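Local coordinates for sensor protein (Haloarcula marismortui ATCC 43049, PDB 3BWL) that probably phosphorylates protein histidines with ATP as a sensor kinase, this chain being a PAS domain that holds 1H-indole-3-carbaldehyde in its pocket, at residues P27-A35 and L112-R123; S61-F69 and K88-R96. One frame throughout, in Å; residues are numbered along the deposited sequence.

Contact 1 (P27-A35 and L112-R123). With I3A (1H-indole-3-carbaldehyde), chain F.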
loop_
_atom_site.group_PDB
_atom_site.type_symbol
_atom_site.label_atom_id
_atom_site.label_comp_id
_atom_site.label_asym_id
_atom_site.label_seq_id
_atom_site.Cartn_x
_atom_site.Cartn_y
_atom_site.Cartn_z
ATOM N N PRO A 27 -5.521 -1.895 -3.463
ATOM C CA PRO A 27 -6.855 -1.428 -3.916
ATOM C C PRO A 27 -6.913 0.099 -3.993
ATOM O O PRO A 27 -7.768 0.653 -4.683
ATOM C CB PRO A 27 -7.821 -1.983 -2.875
ATOM C CG PRO A 27 -6.960 -2.279 -1.659
ATOM C CD PRO A 27 -5.601 -2.658 -2.205
ATOM N N ASP A 28 -5.990 0.766 -3.278
ATOM C CA ASP A 28 -5.867 2.224 -3.339
ATOM C C ASP A 28 -4.687 2.631 -4.226
ATOM O O ASP A 28 -3.736 1.875 -4.425
ATOM C CB ASP A 28 -5.691 2.833 -1.940
ATOM C CG ASP A 28 -6.927 2.676 -1.074
ATOM O OD1 ASP A 28 -8.060 2.889 -1.544
ATOM O OD2 ASP A 28 -6.761 2.319 0.106
HETATM N N MSE A 29 -4.805 3.810 -4.823
HETATM C CA MSE A 29 -3.778 4.324 -5.749
HETATM C C MSE A 29 -2.545 4.722 -4.950
HETATM O O MSE A 29 -2.688 5.253 -3.821
HETATM C CB MSE A 29 -4.321 5.560 -6.452
HETATM C CG MSE A 29 -5.633 5.278 -7.180
HETATM SE SE MSE A 29 -6.568 6.895 -7.666
HETATM C CE MSE A 29 -5.255 7.708 -8.798
ATOM N N ILE A 30 -1.347 4.471 -5.517
ATOM C CA ILE A 30 -0.099 4.880 -4.881
ATOM C C ILE A 30 0.768 5.697 -5.855
ATOM O O ILE A 30 0.949 5.308 -7.010
ATOM C CB ILE A 30 0.712 3.651 -4.472
ATOM C CG1 ILE A 30 -0.120 2.751 -3.553
ATOM C CG2 ILE A 30 2.052 4.124 -3.776
ATOM C CD1 ILE A 30 0.627 1.415 -3.137
ATOM N N ASP A 31 1.293 6.831 -5.405
ATOM C CA ASP A 31 2.303 7.516 -6.185
ATOM C C ASP A 31 3.400 7.946 -5.224
ATOM O O ASP A 31 3.161 8.082 -3.991
ATOM C CB ASP A 31 1.732 8.725 -6.950
ATOM C CG ASP A 31 1.161 9.801 -6.028
ATOM O OD1 ASP A 31 -0.046 9.745 -5.688
ATOM O OD2 ASP A 31 1.923 10.761 -5.686
ATOM N N VAL A 32 4.595 8.088 -5.783
ATOM C CA VAL A 32 5.781 8.570 -5.069
ATOM C C VAL A 32 6.222 9.873 -5.733
ATOM O O VAL A 32 6.374 9.908 -6.970
ATOM C CB VAL A 32 6.948 7.513 -5.109
ATOM C CG1 VAL A 32 8.163 8.037 -4.334
ATOM C CG2 VAL A 32 6.464 6.200 -4.480
ATOM N N LEU A 33 6.420 10.913 -4.920
ATOM C CA LEU A 33 6.791 12.250 -5.435
ATOM C C LEU A 33 8.150 12.650 -4.910
ATOM O O LEU A 33 8.571 12.213 -3.833
ATOM C CB LEU A 33 5.791 13.338 -4.986
ATOM C CG LEU A 33 4.312 13.098 -5.266
ATOM C CD1 LEU A 33 3.555 14.338 -4.756
ATOM C CD2 LEU A 33 4.094 12.834 -6.788
ATOM N N ASP A 34 8.859 13.472 -5.666
ATOM C CA ASP A 34 10.024 14.124 -5.075
ATOM C C ASP A 34 9.594 15.449 -4.440
ATOM O O ASP A 34 8.402 15.805 -4.479
ATOM C CB ASP A 34 11.172 14.275 -6.083
ATOM C CG ASP A 34 10.895 15.304 -7.162
ATOM O OD1 ASP A 34 9.983 16.144 -7.003
ATOM O OD2 ASP A 34 11.661 15.298 -8.165
ATOM N N ALA A 35 10.541 16.183 -3.851
ATOM C CA ALA A 35 10.161 17.385 -3.073
ATOM C C ALA A 35 9.565 18.508 -3.935
ATOM O O ALA A 35 8.949 19.448 -3.413
ATOM C CB ALA A 35 11.369 17.900 -2.244
ATOM N N LEU A 112 13.454 7.482 1.346
ATOM C CA LEU A 112 13.312 6.282 0.548
ATOM C C LEU A 112 14.633 5.949 -0.138
ATOM O O LEU A 112 15.030 6.615 -1.110
ATOM C CB LEU A 112 12.197 6.425 -0.495
ATOM C CG LEU A 112 11.972 5.223 -1.416
ATOM C CD1 LEU A 112 11.503 3.966 -0.610
ATOM C CD2 LEU A 112 10.956 5.582 -2.530
ATOM N N GLU A 113 15.302 4.920 0.387
ATOM C CA GLU A 113 16.640 4.498 -0.099
ATOM C C GLU A 113 17.551 5.717 -0.259
ATOM O O GLU A 113 18.114 5.948 -1.347
ATOM C CB GLU A 113 16.534 3.744 -1.443
ATOM C CG GLU A 113 15.504 2.570 -1.519
ATOM C CD GLU A 113 15.639 1.548 -0.378
ATOM O OE1 GLU A 113 15.128 1.816 0.742
ATOM O OE2 GLU A 113 16.246 0.487 -0.607
ATOM N N GLY A 114 17.665 6.513 0.810
ATOM C CA GLY A 114 18.519 7.700 0.811
ATOM C C GLY A 114 17.971 9.005 0.241
ATOM O O GLY A 114 18.594 10.063 0.412
ATOM N N GLU A 115 16.789 8.951 -0.394
ATOM C CA GLU A 115 16.213 10.093 -1.118
ATOM C C GLU A 115 15.053 10.704 -0.362
ATOM O O GLU A 115 14.327 9.982 0.325
ATOM C CB GLU A 115 15.704 9.646 -2.484
ATOM C CG GLU A 115 16.824 9.140 -3.390
ATOM C CD GLU A 115 17.484 10.274 -4.118
ATOM O OE1 GLU A 115 18.220 11.052 -3.476
ATOM O OE2 GLU A 115 17.243 10.409 -5.337
ATOM N N ASP A 116 14.886 12.019 -0.506
ATOM C CA ASP A 116 13.798 12.739 0.145
ATOM C C ASP A 116 12.570 12.507 -0.736
ATOM O O ASP A 116 12.499 13.005 -1.860
ATOM C CB ASP A 116 14.147 14.241 0.261
ATOM C CG ASP A 116 13.030 15.078 0.926
ATOM O OD1 ASP A 116 12.261 14.584 1.797
ATOM O OD2 ASP A 116 12.935 16.274 0.572
ATOM N N ARG A 117 11.614 11.725 -0.247
ATOM C CA ARG A 117 10.442 11.376 -1.090
ATOM C C ARG A 117 9.131 11.537 -0.341
ATOM O O ARG A 117 9.118 11.594 0.882
ATOM C CB ARG A 117 10.542 9.927 -1.606
ATOM C CG ARG A 117 11.693 9.709 -2.617
ATOM C CD ARG A 117 11.407 10.462 -3.916
ATOM N NE ARG A 117 12.437 10.260 -4.929
ATOM C CZ ARG A 117 13.441 11.106 -5.144
ATOM N NH1 ARG A 117 13.591 12.193 -4.392
ATOM N NH2 ARG A 117 14.322 10.855 -6.108
ATOM N N PHE A 118 8.033 11.586 -1.094
ATOM C CA PHE A 118 6.701 11.551 -0.516
ATOM C C PHE A 118 5.962 10.327 -1.086
ATOM O O PHE A 118 6.030 10.060 -2.285
ATOM C CB PHE A 118 5.893 12.798 -0.895
ATOM C CG PHE A 118 6.402 14.053 -0.245
ATOM C CD1 PHE A 118 5.772 14.538 0.890
ATOM C CD2 PHE A 118 7.530 14.715 -0.743
ATOM C CE1 PHE A 118 6.241 15.690 1.533
ATOM C CE2 PHE A 118 8.031 15.905 -0.095
ATOM C CZ PHE A 118 7.366 16.370 1.029
ATOM N N LEU A 119 5.238 9.639 -0.223
ATOM C CA LEU A 119 4.448 8.472 -0.608
ATOM C C LEU A 119 3.006 8.851 -0.344
ATOM O O LEU A 119 2.645 9.222 0.789
ATOM C CB LEU A 119 4.857 7.287 0.260
ATOM C CG LEU A 119 4.131 5.954 0.099
ATOM C CD1 LEU A 119 4.080 5.439 -1.351
ATOM C CD2 LEU A 119 4.782 4.914 1.087
ATOM N N ALA A 120 2.181 8.752 -1.386
ATOM C CA ALA A 120 0.775 9.164 -1.345
ATOM C C ALA A 120 -0.126 7.986 -1.648
ATOM O O ALA A 120 0.008 7.344 -2.660
ATOM C CB ALA A 120 0.510 10.292 -2.331
ATOM N N ILE A 121 -1.007 7.689 -0.712
ATOM C CA ILE A 121 -2.031 6.672 -0.913
ATOM C C ILE A 121 -3.378 7.412 -1.076
ATOM O O ILE A 121 -3.872 8.075 -0.144
ATOM C CB ILE A 121 -2.080 5.648 0.285
ATOM C CG1 ILE A 121 -0.669 5.172 0.702
ATOM C CG2 ILE A 121 -3.020 4.504 -0.031
ATOM C CD1 ILE A 121 0.186 4.530 -0.374
ATOM N N SER A 122 -3.958 7.316 -2.257
ATOM C CA SER A 122 -5.238 8.013 -2.569
ATOM C C SER A 122 -6.414 7.047 -2.549
ATOM O O SER A 122 -6.382 5.992 -3.215
ATOM C CB SER A 122 -5.142 8.718 -3.928
ATOM O OG SER A 122 -3.992 9.592 -3.968
ATOM N N ARG A 123 -7.416 7.390 -1.751
ATOM C CA ARG A 123 -8.618 6.578 -1.607
ATOM C C ARG A 123 -9.810 7.300 -2.252
ATOM O O ARG A 123 -10.107 8.433 -1.896
ATOM C CB ARG A 123 -8.921 6.255 -0.141
ATOM C CG ARG A 123 -10.139 5.418 -0.072
ATOM C CD ARG A 123 -10.296 4.719 1.222
ATOM N NE ARG A 123 -9.187 3.767 1.420
ATOM C CZ ARG A 123 -9.132 2.987 2.492
ATOM N NH1 ARG A 123 -10.135 3.073 3.394
ATOM N NH2 ARG A 123 -8.113 2.147 2.655
HETATM O O I3A F . 0.592 12.604 -4.200
HETATM C "C3'" I3A F . -0.566 12.748 -4.578
HETATM C C3 I3A F . -1.257 14.072 -4.400
HETATM C C2 I3A F . -2.567 14.268 -4.914
HETATM N N I3A F . -2.822 15.578 -4.583
HETATM C C8 I3A F . -1.769 16.167 -3.947
HETATM C C9 I3A F . -0.730 15.248 -3.828
HETATM C C4 I3A F . 0.473 15.602 -3.183
HETATM C C5 I3A F . 0.635 16.926 -2.697
HETATM C C6 I3A F . -0.399 17.866 -2.849
HETATM C C7 I3A F . -1.604 17.476 -3.466
HETATM O O HOH W 1 -1.976 8.009 -4.792
HETATM O O HOH W 2 13.182 15.103 -3.432
#
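Asp31 and Ala120 face each other as a hydrogen-bonded antiparallel pair, and the side chain of Asp31 illustrates how a strand pair can build one wall of a ligand pocket. Its CB leaves the sheet on the face carrying Met29, Leu33, Phe118 and Ser122. The first torsion sets CG between the backbone N and carbonyl carbon (chi1 62°), which brings the carboxylate back toward the partner strand. OD1 lies 3.4 Å from Ala120 CB, and water 1 is within hydrogen-bonding distance of OD1, Ala120 O and Ser122 OG, the last also bonded to Tyr93. Asp31 OD2 turns to the ligand, 2.7 Å from I3A O; since an aldehyde oxygen can only accept, the acid probably carries a proton. Ala120 CB meets I3A O at 3.0 Å, and Leu33 CD1 approaches it at 3.5 Å.

On the other face, Leu119 CD1 presses tightly on Ile30 CG2 at 3.4 Å, while Ile121 CD1 runs beside Ile30 CG1. At the end of the pair, Arg123 holds Asp28 side-on in a salt bridge: NE and NH2 both bond to OD2, NH2 at 2.9 Å from the syn side. Asp28 OD1 has a further partner in His106 of the second subunit. The two strands lie inside the sheet, 29-33 bordered by strand 39-42 and 115-123 by strand 100-112, with helix 44-50 packing against Met29 and Asp31.

Contact 2 (S61-F69 and K88-R96). With I3A (1H-indole-3-carbaldehyde), chain F.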
loop_
_atom_site.group_PDB
_atom_site.type_symbol
_atom_site.label_atom_id
_atom_site.label_comp_id
_atom_site.label_asym_id
_atom_site.label_seq_id
_atom_site.Cartn_x
_atom_site.Cartn_y
_atom_site.Cartn_z
ATOM N N SER A 61 4.122 16.503 -13.127
ATOM C CA SER A 61 3.943 17.044 -11.786
ATOM C C SER A 61 2.536 16.696 -11.295
ATOM O O SER A 61 1.552 16.669 -12.072
ATOM C CB SER A 61 4.183 18.553 -11.773
ATOM O OG SER A 61 5.495 18.802 -12.291
ATOM N N ILE A 62 2.426 16.490 -9.996
ATOM C CA ILE A 62 1.126 16.048 -9.458
ATOM C C ILE A 62 -0.013 17.066 -9.654
ATOM O O ILE A 62 -1.208 16.666 -9.785
ATOM C CB ILE A 62 1.247 15.583 -7.984
ATOM C CG1 ILE A 62 0.010 14.781 -7.526
ATOM C CG2 ILE A 62 1.545 16.801 -7.065
ATOM C CD1 ILE A 62 -0.190 13.417 -8.219
ATOM N N TRP A 63 0.313 18.361 -9.696
ATOM C CA TRP A 63 -0.753 19.364 -9.898
ATOM C C TRP A 63 -1.367 19.253 -11.295
ATOM O O TRP A 63 -2.410 19.855 -11.535
ATOM C CB TRP A 63 -0.229 20.783 -9.688
ATOM C CG TRP A 63 0.971 21.121 -10.512
ATOM C CD1 TRP A 63 0.969 21.568 -11.798
ATOM C CD2 TRP A 63 2.345 21.118 -10.086
ATOM N NE1 TRP A 63 2.252 21.799 -12.220
ATOM C CE2 TRP A 63 3.117 21.558 -11.179
ATOM C CE3 TRP A 63 2.989 20.788 -8.890
ATOM C CZ2 TRP A 63 4.512 21.690 -11.113
ATOM C CZ3 TRP A 63 4.406 20.892 -8.827
ATOM C CH2 TRP A 63 5.140 21.346 -9.931
ATOM N N GLU A 64 -0.725 18.501 -12.204
ATOM C CA GLU A 64 -1.307 18.324 -13.546
ATOM C C GLU A 64 -2.523 17.402 -13.500
ATOM O O GLU A 64 -3.361 17.420 -14.428
ATOM C CB GLU A 64 -0.284 17.776 -14.560
ATOM C CG GLU A 64 0.925 18.665 -14.734
ATOM C CD GLU A 64 1.903 18.133 -15.780
ATOM O OE1 GLU A 64 1.498 17.996 -16.958
ATOM O OE2 GLU A 64 3.075 17.873 -15.429
ATOM N N PHE A 65 -2.620 16.609 -12.423
ATOM C CA PHE A 65 -3.666 15.595 -12.263
ATOM C C PHE A 65 -4.709 15.948 -11.194
ATOM O O PHE A 65 -5.773 15.423 -11.242
ATOM C CB PHE A 65 -3.029 14.243 -11.869
ATOM C CG PHE A 65 -2.140 13.709 -12.932
ATOM C CD1 PHE A 65 -2.680 13.051 -14.027
ATOM C CD2 PHE A 65 -0.770 13.963 -12.886
ATOM C CE1 PHE A 65 -1.879 12.587 -15.042
ATOM C CE2 PHE A 65 0.046 13.536 -13.904
ATOM C CZ PHE A 65 -0.500 12.827 -14.980
ATOM N N ASP A 66 -4.330 16.749 -10.190
ATOM C CA ASP A 66 -5.237 17.113 -9.106
ATOM C C ASP A 66 -5.793 18.505 -9.351
ATOM O O ASP A 66 -5.046 19.497 -9.320
ATOM C CB ASP A 66 -4.492 17.100 -7.766
ATOM C CG ASP A 66 -5.453 17.123 -6.594
ATOM O OD1 ASP A 66 -6.595 17.658 -6.751
ATOM O OD2 ASP A 66 -5.087 16.603 -5.513
ATOM N N LEU A 67 -7.065 18.557 -9.719
ATOM C CA LEU A 67 -7.787 19.814 -9.975
ATOM C C LEU A 67 -7.951 20.749 -8.789
ATOM O O LEU A 67 -8.359 21.917 -8.979
ATOM C CB LEU A 67 -9.178 19.484 -10.499
ATOM C CG LEU A 67 -9.271 18.765 -11.851
ATOM C CD1 LEU A 67 -10.708 18.264 -12.075
ATOM C CD2 LEU A 67 -8.818 19.618 -13.027
HETATM N N MSE A 68 -7.663 20.258 -7.588
HETATM C CA MSE A 68 -7.808 21.037 -6.383
HETATM C C MSE A 68 -6.499 21.724 -5.944
HETATM O O MSE A 68 -6.506 22.468 -4.957
HETATM C CB MSE A 68 -8.362 20.144 -5.265
HETATM C CG MSE A 68 -9.238 20.870 -4.291
HETATM SE SE MSE A 68 -10.015 19.586 -3.045
HETATM C CE MSE A 68 -11.646 19.188 -3.940
ATOM N N PHE A 69 -5.403 21.502 -6.685
ATOM C CA PHE A 69 -4.077 22.064 -6.309
ATOM C C PHE A 69 -3.358 22.578 -7.536
ATOM O O PHE A 69 -3.116 21.798 -8.492
ATOM C CB PHE A 69 -3.164 20.998 -5.657
ATOM C CG PHE A 69 -3.603 20.564 -4.295
ATOM C CD1 PHE A 69 -2.903 20.998 -3.175
ATOM C CD2 PHE A 69 -4.696 19.698 -4.132
ATOM C CE1 PHE A 69 -3.258 20.594 -1.918
ATOM C CE2 PHE A 69 -5.105 19.285 -2.854
ATOM C CZ PHE A 69 -4.384 19.760 -1.726
ATOM N N LYS A 88 -3.655 13.731 6.080
ATOM C CA LYS A 88 -4.754 13.383 5.180
ATOM C C LYS A 88 -5.465 14.658 4.691
ATOM O O LYS A 88 -5.727 15.590 5.461
ATOM C CB LYS A 88 -5.774 12.499 5.904
ATOM C CG LYS A 88 -5.212 11.198 6.419
ATOM C CD LYS A 88 -6.300 10.260 6.870
ATOM C CE LYS A 88 -6.846 10.642 8.225
ATOM N NZ LYS A 88 -7.852 9.625 8.682
ATOM N N PHE A 89 -5.776 14.705 3.404
ATOM C CA PHE A 89 -6.449 15.857 2.830
ATOM C C PHE A 89 -7.153 15.440 1.555
ATOM O O PHE A 89 -6.821 14.416 0.954
ATOM C CB PHE A 89 -5.457 16.992 2.502
ATOM C CG PHE A 89 -4.348 16.575 1.540
ATOM C CD1 PHE A 89 -4.505 16.720 0.163
ATOM C CD2 PHE A 89 -3.152 16.043 2.029
ATOM C CE1 PHE A 89 -3.498 16.330 -0.711
ATOM C CE2 PHE A 89 -2.123 15.648 1.165
ATOM C CZ PHE A 89 -2.297 15.799 -0.217
ATOM N N GLU A 90 -8.067 16.287 1.104
ATOM C CA GLU A 90 -8.871 15.977 -0.057
ATOM C C GLU A 90 -8.212 16.476 -1.336
ATOM O O GLU A 90 -7.606 17.552 -1.363
ATOM C CB GLU A 90 -10.279 16.580 0.129
ATOM C CG GLU A 90 -11.175 16.520 -1.094
ATOM C CD GLU A 90 -12.536 17.241 -0.912
ATOM O OE1 GLU A 90 -12.740 17.994 0.069
ATOM O OE2 GLU A 90 -13.409 17.044 -1.796
ATOM N N GLY A 91 -8.366 15.692 -2.401
ATOM C CA GLY A 91 -7.956 16.113 -3.738
ATOM C C GLY A 91 -9.032 15.715 -4.723
ATOM O O GLY A 91 -10.031 15.093 -4.325
ATOM N N LEU A 92 -8.827 16.059 -5.978
ATOM C CA LEU A 92 -9.813 15.763 -7.018
ATOM C C LEU A 92 -9.086 15.438 -8.323
ATOM O O LEU A 92 -8.667 16.349 -9.058
ATOM C CB LEU A 92 -10.820 16.934 -7.202
ATOM C CG LEU A 92 -11.865 16.718 -8.292
ATOM C CD1 LEU A 92 -12.979 15.764 -7.793
ATOM C CD2 LEU A 92 -12.480 18.113 -8.651
ATOM N N TYR A 93 -8.892 14.149 -8.594
ATOM C CA TYR A 93 -8.166 13.748 -9.789
ATOM C C TYR A 93 -9.020 13.911 -11.041
ATOM O O TYR A 93 -10.218 13.694 -11.002
ATOM C CB TYR A 93 -7.718 12.285 -9.696
ATOM C CG TYR A 93 -6.603 12.044 -8.689
ATOM C CD1 TYR A 93 -5.444 12.832 -8.709
ATOM C CD2 TYR A 93 -6.678 11.004 -7.765
ATOM C CE1 TYR A 93 -4.413 12.598 -7.807
ATOM C CE2 TYR A 93 -5.647 10.745 -6.840
ATOM C CZ TYR A 93 -4.530 11.569 -6.862
ATOM O OH TYR A 93 -3.522 11.348 -5.966
ATOM N N GLU A 94 -8.361 14.305 -12.114
ATOM C CA GLU A 94 -8.966 14.357 -13.439
ATOM C C GLU A 94 -8.467 13.163 -14.227
ATOM O O GLU A 94 -7.243 13.000 -14.445
ATOM C CB GLU A 94 -8.536 15.631 -14.138
ATOM C CG GLU A 94 -9.283 15.889 -15.433
ATOM C CD GLU A 94 -8.879 17.230 -16.030
ATOM O OE1 GLU A 94 -7.658 17.522 -16.096
ATOM O OE2 GLU A 94 -9.772 18.009 -16.413
ATOM N N ARG A 95 -9.404 12.309 -14.627
ATOM C CA ARG A 95 -9.080 11.178 -15.467
ATOM C C ARG A 95 -8.756 11.607 -16.914
ATOM O O ARG A 95 -9.142 12.725 -17.359
ATOM C CB ARG A 95 -10.237 10.174 -15.494
ATOM C CG ARG A 95 -10.653 9.647 -14.090
ATOM C CD ARG A 95 -11.361 8.318 -14.297
ATOM N NE ARG A 95 -11.835 7.763 -13.035
ATOM C CZ ARG A 95 -12.934 8.156 -12.384
ATOM N NH1 ARG A 95 -13.684 9.163 -12.838
ATOM N NH2 ARG A 95 -13.264 7.556 -11.215
ATOM N N ARG A 96 -8.127 10.691 -17.661
ATOM C CA ARG A 96 -7.837 10.974 -19.080
ATOM C C ARG A 96 -9.070 11.418 -19.860
ATOM O O ARG A 96 -9.004 12.343 -20.689
ATOM C CB ARG A 96 -7.225 9.768 -19.758
ATOM C CG ARG A 96 -6.518 10.117 -21.081
ATOM C CD ARG A 96 -5.754 8.868 -21.557
ATOM N NE ARG A 96 -4.836 9.133 -22.661
ATOM C CZ ARG A 96 -5.220 9.260 -23.931
ATOM N NH1 ARG A 96 -4.314 9.489 -24.884
ATOM N NH2 ARG A 96 -6.513 9.176 -24.251
HETATM O O I3A F . 0.592 12.604 -4.200
HETATM C "C3'" I3A F . -0.566 12.748 -4.578
HETATM C C3 I3A F . -1.257 14.072 -4.400
HETATM C C2 I3A F . -2.567 14.268 -4.914
HETATM N N I3A F . -2.822 15.578 -4.583
HETATM C C8 I3A F . -1.769 16.167 -3.947
HETATM C C9 I3A F . -0.730 15.248 -3.828
HETATM C C4 I3A F . 0.473 15.602 -3.183
HETATM C C5 I3A F . 0.635 16.926 -2.697
HETATM C C6 I3A F . -0.399 17.866 -2.849
HETATM C C7 I3A F . -1.604 17.476 -3.466
HETATM O O HOH W 3 -5.934 18.068 -13.612
#
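The rings of Phe69 and Phe89 meet obliquely, planes 60° apart, with Phe69 CZ 3.6 Å from Phe89 CD1, and together they pack against one end of the bound indole. I3A C7 stands over the centre of one face of Phe69, 3.6 Å above its plane, while I3A C8 lies in plane at the edge of the Phe89 ring. Glu90 O comes in at the edge of Phe69, as does Asp66 OD1. The Tyr93 ring takes Phe65 O at its edge, and its OH, hydrogen-bonded to Ser122, lies 3.2 Å from I3A C2.

Asp66 joins loop, strand and ligand through a single carboxylate. Its CG stands anti to the backbone N (chi1 -166°), directing the group toward strand 88-94. There OD1 accepts two backbone N-H groups from opposite faces of the carboxylate plane: Leu92 N, at 2.9 Å and nearly straight, and Met68 N, which closes an Asx turn. OD2 receives the indole N-H, with I3A N 2.7 Å away. Those two bonds to OD1 would tend to fix the carboxylate's rotation and so orient OD2 for the ligand.

Backbone bonds from Leu67 N to Leu92 O and from Glu94 N to Phe65 O tie the loop down on either side of Asp66, and Leu67 CD1 packs against Leu92 CD2. Ile62 CG1 touches I3A C3 at 3.4 Å. The arrangement forms one side of the ligand pocket of a PAS fold, where the segment before helix 71-79 folds over the sheet edge.

In the fold
Contact 1 and contact 2 have their centres about 14 Å apart, and both reach one five-stranded antiparallel sheet. Contact 1 pairs its first and last strands near the middle; contact 2 lies at the edge strand 86-94, where a loop joins it. Along the chain, 61-69 and 88-96 are nested between 27-35 and 112-123, so the terminal strands close a loop that holds the pocket's other wall. The two meet directly: Ser122 OG and Tyr93 OH, 2.7 Å apart, probably share a hydrogen bond, and Met29 packs on Tyr93. Both touch the same indole, contact 1 mainly at the aldehyde, contact 2 at the ring nitrogen and around the rings, consistent with a PAS domain able to hold a small molecule.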